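Local structure of surface protein VspA (Borrelia turicatae, 1YJG) at residues Ser23-Leu27 and Gly53-Ile58; Asn47-Ile51 and Ala113-Ile117; Lys99-Leu103 and Lys125-Ala129. The protein is a variable surface lipoprotein of the outer membrane, here its helical-bundle core, and probably helps the spirochaete evade host immunity through antigenic switching. All coordinates share one frame; numbering follows the deposited sequence.

Contact 1 of 3, residues Ser23-Leu27 and Gly53-Ile58; sequences SIDEL and GAYSVI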
loop_
_atom_site.group_PDB
_atom_site.type_symbol
_atom_site.label_atom_id
_atom_site.label_comp_id
_atom_site.label_asym_id
_atom_site.label_seq_id
_atom_site.Cartn_x
_atom_site.Cartn_y
_atom_site.Cartn_z
ATOM N N SER A 23 -2.700 -1.759 3.735
ATOM C CA SER A 23 -2.554 -2.420 2.434
ATOM C C SER A 23 -2.240 -3.886 2.624
ATOM O O SER A 23 -2.534 -4.690 1.750
ATOM C CB SER A 23 -1.496 -1.733 1.540
ATOM O OG SER A 23 -0.161 -2.164 1.779
ATOM N N ILE A 24 -1.644 -4.230 3.766
ATOM C CA ILE A 24 -1.318 -5.622 4.072
ATOM C C ILE A 24 -2.632 -6.442 4.182
ATOM O O ILE A 24 -2.625 -7.635 3.931
ATOM C CB ILE A 24 -0.461 -5.748 5.356
ATOM C CG1 ILE A 24 0.758 -4.808 5.325
ATOM C CG2 ILE A 24 -0.011 -7.197 5.552
ATOM C CD1 ILE A 24 1.666 -4.944 4.106
ATOM N N ASP A 25 -3.743 -5.803 4.575
ATOM C CA ASP A 25 -5.043 -6.493 4.660
ATOM C C ASP A 25 -5.497 -6.858 3.234
ATOM O O ASP A 25 -6.202 -7.840 3.039
ATOM C CB ASP A 25 -6.134 -5.628 5.295
ATOM C CG ASP A 25 -5.819 -5.204 6.712
ATOM O OD1 ASP A 25 -5.011 -5.880 7.392
ATOM O OD2 ASP A 25 -6.333 -4.176 7.217
ATOM N N GLU A 26 -5.124 -6.033 2.249
ATOM C CA GLU A 26 -5.483 -6.297 0.849
ATOM C C GLU A 26 -4.637 -7.456 0.294
ATOM O O GLU A 26 -5.089 -8.172 -0.590
ATOM C CB GLU A 26 -5.345 -5.048 -0.037
ATOM C CG GLU A 26 -6.101 -3.795 0.434
ATOM C CD GLU A 26 -7.608 -3.966 0.599
ATOM O OE1 GLU A 26 -8.230 -3.065 1.198
ATOM O OE2 GLU A 26 -8.191 -4.969 0.123
ATOM N N LEU A 27 -3.420 -7.626 0.814
ATOM C CA LEU A 27 -2.523 -8.699 0.391
ATOM C C LEU A 27 -2.987 -10.024 0.979
ATOM O O LEU A 27 -2.821 -11.088 0.353
ATOM C CB LEU A 27 -1.086 -8.421 0.842
ATOM C CG LEU A 27 -0.398 -7.185 0.261
ATOM C CD1 LEU A 27 1.011 -7.081 0.818
ATOM C CD2 LEU A 27 -0.366 -7.201 -1.275
ATOM N N GLY A 53 6.288 -9.892 -0.488
ATOM C CA GLY A 53 5.728 -8.603 -0.861
ATOM C C GLY A 53 5.332 -7.796 0.365
ATOM O O GLY A 53 5.639 -6.609 0.467
ATOM N N ALA A 54 4.644 -8.455 1.290
ATOM C CA ALA A 54 4.204 -7.848 2.544
ATOM C C ALA A 54 5.432 -7.406 3.321
ATOM O O ALA A 54 5.472 -6.311 3.867
ATOM C CB ALA A 54 3.417 -8.846 3.364
ATOM N N TYR A 55 6.442 -8.269 3.349
ATOM C CA TYR A 55 7.686 -7.974 4.036
ATOM C C TYR A 55 8.314 -6.693 3.462
ATOM O O TYR A 55 8.817 -5.875 4.217
ATOM C CB TYR A 55 8.660 -9.150 3.897
ATOM C CG TYR A 55 9.940 -8.958 4.660
ATOM C CD1 TYR A 55 10.083 -9.458 5.943
ATOM C CD2 TYR A 55 11.001 -8.250 4.109
ATOM C CE1 TYR A 55 11.248 -9.266 6.653
ATOM C CE2 TYR A 55 12.179 -8.059 4.815
ATOM C CZ TYR A 55 12.292 -8.564 6.086
ATOM O OH TYR A 55 13.449 -8.376 6.794
ATOM N N SER A 56 8.281 -6.537 2.134
ATOM C CA SER A 56 8.858 -5.365 1.451
ATOM C C SER A 56 8.076 -4.076 1.750
ATOM O O SER A 56 8.663 -3.002 1.880
ATOM C CB SER A 56 8.945 -5.610 -0.062
ATOM O OG SER A 56 9.626 -4.553 -0.716
ATOM N N VAL A 57 6.755 -4.192 1.851
ATOM C CA VAL A 57 5.905 -3.055 2.159
ATOM C C VAL A 57 6.197 -2.618 3.601
ATOM O O VAL A 57 6.312 -1.442 3.860
ATOM C CB VAL A 57 4.401 -3.395 1.989
ATOM C CG1 VAL A 57 3.522 -2.311 2.595
ATOM C CG2 VAL A 57 4.059 -3.578 0.514
ATOM N N ILE A 58 6.330 -3.564 4.530
ATOM C CA ILE A 58 6.608 -3.212 5.927
ATOM C C ILE A 58 8.026 -2.668 6.078
ATOM O O ILE A 58 8.277 -1.905 6.996
ATOM C CB ILE A 58 6.307 -4.382 6.907
ATOM C CG1 ILE A 58 4.833 -4.774 6.827
ATOM C CG2 ILE A 58 6.623 -3.991 8.350
ATOM C CD1 ILE A 58 3.859 -3.630 7.000
#

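Contact 2 of 3, residues Asn47-Ile51 and Ala113-Ile117; sequences NAKLI and AKTAI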
loop_
_atom_site.group_PDB
_atom_site.type_symbol
_atom_site.label_atom_id
_atom_site.label_comp_id
_atom_site.label_asym_id
_atom_site.label_seq_id
_atom_site.Cartn_x
_atom_site.Cartn_y
_atom_site.Cartn_z
ATOM N N ASN A 47 2.300 -19.547 -1.174
ATOM C CA ASN A 47 2.222 -18.129 -0.799
ATOM C C ASN A 47 3.517 -17.395 -0.454
ATOM O O ASN A 47 3.480 -16.191 -0.217
ATOM C CB ASN A 47 1.265 -17.983 0.391
ATOM C CG ASN A 47 -0.139 -18.398 0.058
ATOM O OD1 ASN A 47 -0.827 -17.715 -0.694
ATOM N ND2 ASN A 47 -0.579 -19.521 0.612
ATOM N N ALA A 48 4.657 -18.082 -0.436
ATOM C CA ALA A 48 5.929 -17.426 -0.092
ATOM C C ALA A 48 6.173 -16.022 -0.677
ATOM O O ALA A 48 6.462 -15.088 0.069
ATOM C CB ALA A 48 7.105 -18.326 -0.432
ATOM N N LYS A 49 6.065 -15.882 -1.999
ATOM C CA LYS A 49 6.311 -14.589 -2.670
ATOM C C LYS A 49 5.362 -13.465 -2.267
ATOM O O LYS A 49 5.721 -12.293 -2.366
ATOM C CB LYS A 49 6.341 -14.751 -4.196
ATOM C CG LYS A 49 7.756 -14.822 -4.780
ATOM C CD LYS A 49 8.541 -15.980 -4.179
ATOM C CE LYS A 49 9.852 -16.245 -4.899
ATOM N NZ LYS A 49 10.067 -17.718 -5.037
ATOM N N LEU A 50 4.145 -13.826 -1.867
ATOM C CA LEU A 50 3.158 -12.847 -1.428
ATOM C C LEU A 50 3.624 -12.336 -0.055
ATOM O O LEU A 50 3.545 -11.138 0.222
ATOM C CB LEU A 50 1.755 -13.464 -1.356
ATOM C CG LEU A 50 0.648 -12.618 -0.728
ATOM C CD1 LEU A 50 0.439 -11.312 -1.506
ATOM C CD2 LEU A 50 -0.648 -13.417 -0.621
ATOM N N ILE A 51 4.130 -13.241 0.790
ATOM C CA ILE A 51 4.623 -12.836 2.101
ATOM C C ILE A 51 5.863 -11.953 1.884
ATOM O O ILE A 51 6.091 -11.020 2.644
ATOM C CB ILE A 51 4.971 -14.019 3.019
ATOM C CG1 ILE A 51 3.882 -15.098 3.007
ATOM C CG2 ILE A 51 5.202 -13.528 4.466
ATOM C CD1 ILE A 51 2.466 -14.592 3.201
ATOM N N ALA A 113 0.463 -18.697 5.953
ATOM C CA ALA A 113 0.590 -17.364 5.379
ATOM C C ALA A 113 -0.230 -16.426 6.264
ATOM O O ALA A 113 0.162 -15.303 6.501
ATOM C CB ALA A 113 0.087 -17.326 3.958
ATOM N N LYS A 114 -1.349 -16.923 6.779
ATOM C CA LYS A 114 -2.222 -16.145 7.639
ATOM C C LYS A 114 -1.568 -15.822 8.985
ATOM O O LYS A 114 -1.803 -14.744 9.537
ATOM C CB LYS A 114 -3.561 -16.852 7.816
ATOM C CG LYS A 114 -4.413 -16.777 6.565
ATOM C CD LYS A 114 -5.594 -17.722 6.630
ATOM C CE LYS A 114 -6.596 -17.405 5.518
ATOM N NZ LYS A 114 -7.080 -18.616 4.817
ATOM N N THR A 115 -0.740 -16.731 9.507
ATOM C CA THR A 115 -0.058 -16.479 10.784
ATOM C C THR A 115 0.970 -15.361 10.619
ATOM O O THR A 115 1.509 -14.858 11.602
ATOM C CB THR A 115 0.656 -17.722 11.351
ATOM O OG1 THR A 115 1.776 -18.071 10.525
ATOM C CG2 THR A 115 -0.267 -18.960 11.362
ATOM N N ALA A 116 1.262 -14.990 9.379
ATOM C CA ALA A 116 2.214 -13.926 9.121
ATOM C C ALA A 116 1.578 -12.577 8.808
ATOM O O ALA A 116 1.935 -11.587 9.444
ATOM C CB ALA A 116 3.179 -14.323 7.994
ATOM N N ILE A 117 0.621 -12.539 7.871
ATOM C CA ILE A 117 -0.024 -11.279 7.440
ATOM C C ILE A 117 -1.550 -11.115 7.484
ATOM O O ILE A 117 -2.070 -10.153 6.896
ATOM C CB ILE A 117 0.423 -10.989 5.975
ATOM C CG1 ILE A 117 -0.285 -11.928 4.979
ATOM C CG2 ILE A 117 1.931 -11.140 5.830
ATOM C CD1 ILE A 117 0.048 -11.652 3.513
#

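Contact 3 of 3, residues Lys99-Leu103 and Lys125-Ala129; sequences KTADL and KDKGA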
loop_
_atom_site.group_PDB
_atom_site.type_symbol
_atom_site.label_atom_id
_atom_site.label_comp_id
_atom_site.label_asym_id
_atom_site.label_seq_id
_atom_site.Cartn_x
_atom_site.Cartn_y
_atom_site.Cartn_z
ATOM N N LYS A 99 11.396 -16.649 11.088
ATOM C CA LYS A 99 10.486 -17.693 10.620
ATOM C C LYS A 99 10.720 -17.999 9.133
ATOM O O LYS A 99 9.823 -18.464 8.446
ATOM C CB LYS A 99 9.028 -17.285 10.867
ATOM C CG LYS A 99 8.663 -17.165 12.344
ATOM C CD LYS A 99 8.492 -18.538 12.999
ATOM C CE LYS A 99 8.379 -18.447 14.517
ATOM N NZ LYS A 99 8.055 -19.784 15.080
ATOM N N THR A 100 11.939 -17.758 8.655
ATOM C CA THR A 100 12.298 -18.006 7.254
ATOM C C THR A 100 12.048 -19.437 6.777
ATOM O O THR A 100 11.692 -19.643 5.621
ATOM C CB THR A 100 13.787 -17.608 6.967
ATOM O OG1 THR A 100 14.128 -17.958 5.622
ATOM C CG2 THR A 100 14.792 -18.418 7.800
ATOM N N ALA A 101 12.237 -20.419 7.659
ATOM C CA ALA A 101 12.023 -21.826 7.309
ATOM C C ALA A 101 10.571 -22.102 6.932
ATOM O O ALA A 101 10.302 -22.944 6.081
ATOM C CB ALA A 101 12.453 -22.744 8.463
ATOM N N ASP A 102 9.647 -21.371 7.554
ATOM C CA ASP A 102 8.210 -21.529 7.306
ATOM C C ASP A 102 7.633 -20.581 6.256
ATOM O O ASP A 102 6.673 -20.938 5.565
ATOM C CB ASP A 102 7.431 -21.278 8.603
ATOM C CG ASP A 102 7.871 -22.172 9.738
ATOM O OD1 ASP A 102 8.488 -21.658 10.692
ATOM O OD2 ASP A 102 7.622 -23.391 9.774
ATOM N N LEU A 103 8.212 -19.389 6.151
ATOM C CA LEU A 103 7.749 -18.356 5.224
ATOM C C LEU A 103 8.478 -18.234 3.895
ATOM O O LEU A 103 7.944 -17.639 2.965
ATOM C CB LEU A 103 7.797 -16.987 5.926
ATOM C CG LEU A 103 6.983 -16.863 7.214
ATOM C CD1 LEU A 103 7.132 -15.463 7.841
ATOM C CD2 LEU A 103 5.521 -17.172 6.948
ATOM N N LYS A 125 -1.164 -16.523 15.292
ATOM C CA LYS A 125 -0.554 -15.293 14.752
ATOM C C LYS A 125 0.908 -15.305 15.148
ATOM O O LYS A 125 1.493 -14.259 15.426
ATOM C CB LYS A 125 -1.213 -14.055 15.378
ATOM C CG LYS A 125 -2.744 -14.096 15.531
ATOM C CD LYS A 125 -3.428 -13.272 14.448
ATOM C CE LYS A 125 -4.902 -13.634 14.266
ATOM N NZ LYS A 125 -5.306 -13.511 12.844
ATOM N N ASP A 126 1.501 -16.495 15.125
ATOM C CA ASP A 126 2.891 -16.703 15.536
ATOM C C ASP A 126 4.034 -16.495 14.542
ATOM O O ASP A 126 5.182 -16.730 14.903
ATOM C CB ASP A 126 3.012 -18.092 16.183
ATOM C CG ASP A 126 3.019 -19.207 15.169
ATOM O OD1 ASP A 126 2.041 -19.336 14.404
ATOM O OD2 ASP A 126 3.972 -19.995 15.059
ATOM N N LYS A 127 3.742 -16.053 13.321
ATOM C CA LYS A 127 4.785 -15.811 12.315
ATOM C C LYS A 127 4.757 -14.362 11.771
ATOM O O LYS A 127 5.078 -14.117 10.607
ATOM C CB LYS A 127 4.698 -16.828 11.173
ATOM C CG LYS A 127 4.703 -18.291 11.638
ATOM C CD LYS A 127 4.760 -19.277 10.463
ATOM C CE LYS A 127 4.224 -20.650 10.852
ATOM N NZ LYS A 127 2.743 -20.659 11.046
ATOM N N GLY A 128 4.361 -13.412 12.619
ATOM C CA GLY A 128 4.300 -12.004 12.256
ATOM C C GLY A 128 2.956 -11.303 12.368
ATOM O O GLY A 128 2.915 -10.096 12.515
ATOM N N ALA A 129 1.852 -12.036 12.303
ATOM C CA ALA A 129 0.524 -11.411 12.383
ATOM C C ALA A 129 0.268 -10.667 13.714
ATOM O O ALA A 129 -0.379 -9.621 13.723
ATOM C CB ALA A 129 -0.571 -12.421 12.073
#

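Contact 1 of 3, residues Ser23-Leu27 and Gly53-Ile58
I24 carries CG1 beside its backbone N (chi1 -50°) and reaches CD1 across to helix 48-69, where V57 holds CG1 anti to the backbone N (chi1 168°) and presents that methyl in return. The two meet at 3.6 Å, I24 CD1 to V57 CG1, the side chains sliding past each other in opposite senses. I58 comes at the same isoleucine differently, crossing it at about a right angle, with I58 CD1 3.7 Å from I24 CG1. One turn further along helix 2-28, L27 lays CD1 against the backbone of the partner helix, 3.7 Å from A54 CA, and that methyl also meets A54 CB. S23 brushes V57 with OG, 3.8 Å from V57 CG1, but its hydroxyl is engaged by a hydrogen bond to L20 O in its own helix.

The two short segments run antiparallel at 175° with axes 10.3 Å apart, a helix pair within the helical bundle. L132 packs on I24, F92 on I58 and L135 on I58 too, so two further helices close over the apolar layer. The second subunit lies beside this pair: S56 OG hydrogen-bonds E26 O of that subunit, and L27 packs on its G53. Since no hydrogen bond or salt bridge crosses between the two segments, the direct contact between them is van der Waals packing of buried, largely apolar side chains.

Contact 2 of 3, residues Asn47-Ile51 and Ala113-Ile117
This is a buried, apolar helix-to-helix contact at the end of the bundle where helix 48-69 begins, joining its first turn and N47 just before it to the short helix 110-117. I51 is central to the packing, and its two branches divide the work. I51 CD1 sits 3.7 Å from A113 CB and 3.8 Å from I117 CD1, while CG2 leans on A116 with 4.1 Å between I51 CG2 and A116 CB. With CG1 beside the backbone N (chi1 -46°), I51 can send CD1 toward A113 and I117 and leave CG2 to A116. The two isoleucines cross obliquely. I117 arrives with CG1 wedged between its backbone N and carbonyl carbon (chi1 74°) and the rest of the chain extended, which takes I117 CD1 to I51 and, more loosely, to L50, 4.4 Å from L50 CG.

Within the helical bundle, helix 110-117 is a short element in the long connection between helices 76-98 and 129-155, and this contact lays it against helix 48-69. N47 adds the edge of the patch: its CB lies 3.8 Å from A113 CB. The amide beyond is well satisfied by other partners, ND2 giving hydrogen bonds to D110 OD1 and V108 O, and OD1 taking one from G32 N; these bonds fix the rotation of the amide and tie N47 to the loops at G32 and V108 and to the start of helix 110-117. The N47 carbonyl is likewise shared, accepting from both L50 N and I51 N at the helix start. On another side of the turn, K49 NZ forms a salt bridge with D43 OD2 of the second subunit, and I51 packs on I35 of that subunit.

Contact 3 of 3, residues Lys99-Leu103 and Lys125-Ala129
The ammonium nitrogen of K127, whose aliphatic stem packs on K99 and D102, is gripped by T115 OG1 through a hydrogen bond, by D112 OD1 through a salt bridge and, at longer range, by a salt bridge to D126 OD1. The contact joins two turns of the helical bundle: K99 leaves helix 76-98 and is the N-cap residue of the short helix 100-103, while G128 is the N-cap residue of helix 129-155. At G128 the backbone takes phi 121°, a region suited to glycine.

K127 stays extended until chi4 (71°), carrying CG past K99 and CD to D102 before the amine turns to T115 and D112. There D102 CB meets K127 CD at 3.8 Å, the two side chains crossing at about a right angle. K99, bent early at chi2 (-75°), drapes over K127, with K99 CD 4.0 Å from K127 CG. K99 CE then lies 3.6 Å from D126 O, while K99 NZ stays 4.1 Å from D126 OD2, opposite charges too far apart for a salt bridge and probably attracting only weakly. No hydrogen bond crosses between the segments; the K99 carbonyl is used at the helix start, accepting from D102 N and L103 N. L103, on the buried side, reaches both the backbone and the stem of K127: L103 CD2 is 4.2 Å from K127 CD, and L103 CD1 touches K127 O at 3.7 Å.

Overall arrangement
From the N terminus, helix 2-28 leads into the strand pair 33-36 and 39-42, and contact 1 closes this 25-residue excursion by bringing helix 48-69 back alongside. Contact 2 opens at 47-51, inside that loop, and closes only at 113-117 after helices 76-98 and 100-103, so it crosses contact 1. Contact 3 opens within the span of contact 2 and ends beyond it at 125-129, so these two cross as well, whereas contacts 1 and 3 follow in series without touching. Contact 2 lies between the others in space and touches both. Together they tie helices 2-28 and 48-69 to the connection leading into helix 129-155.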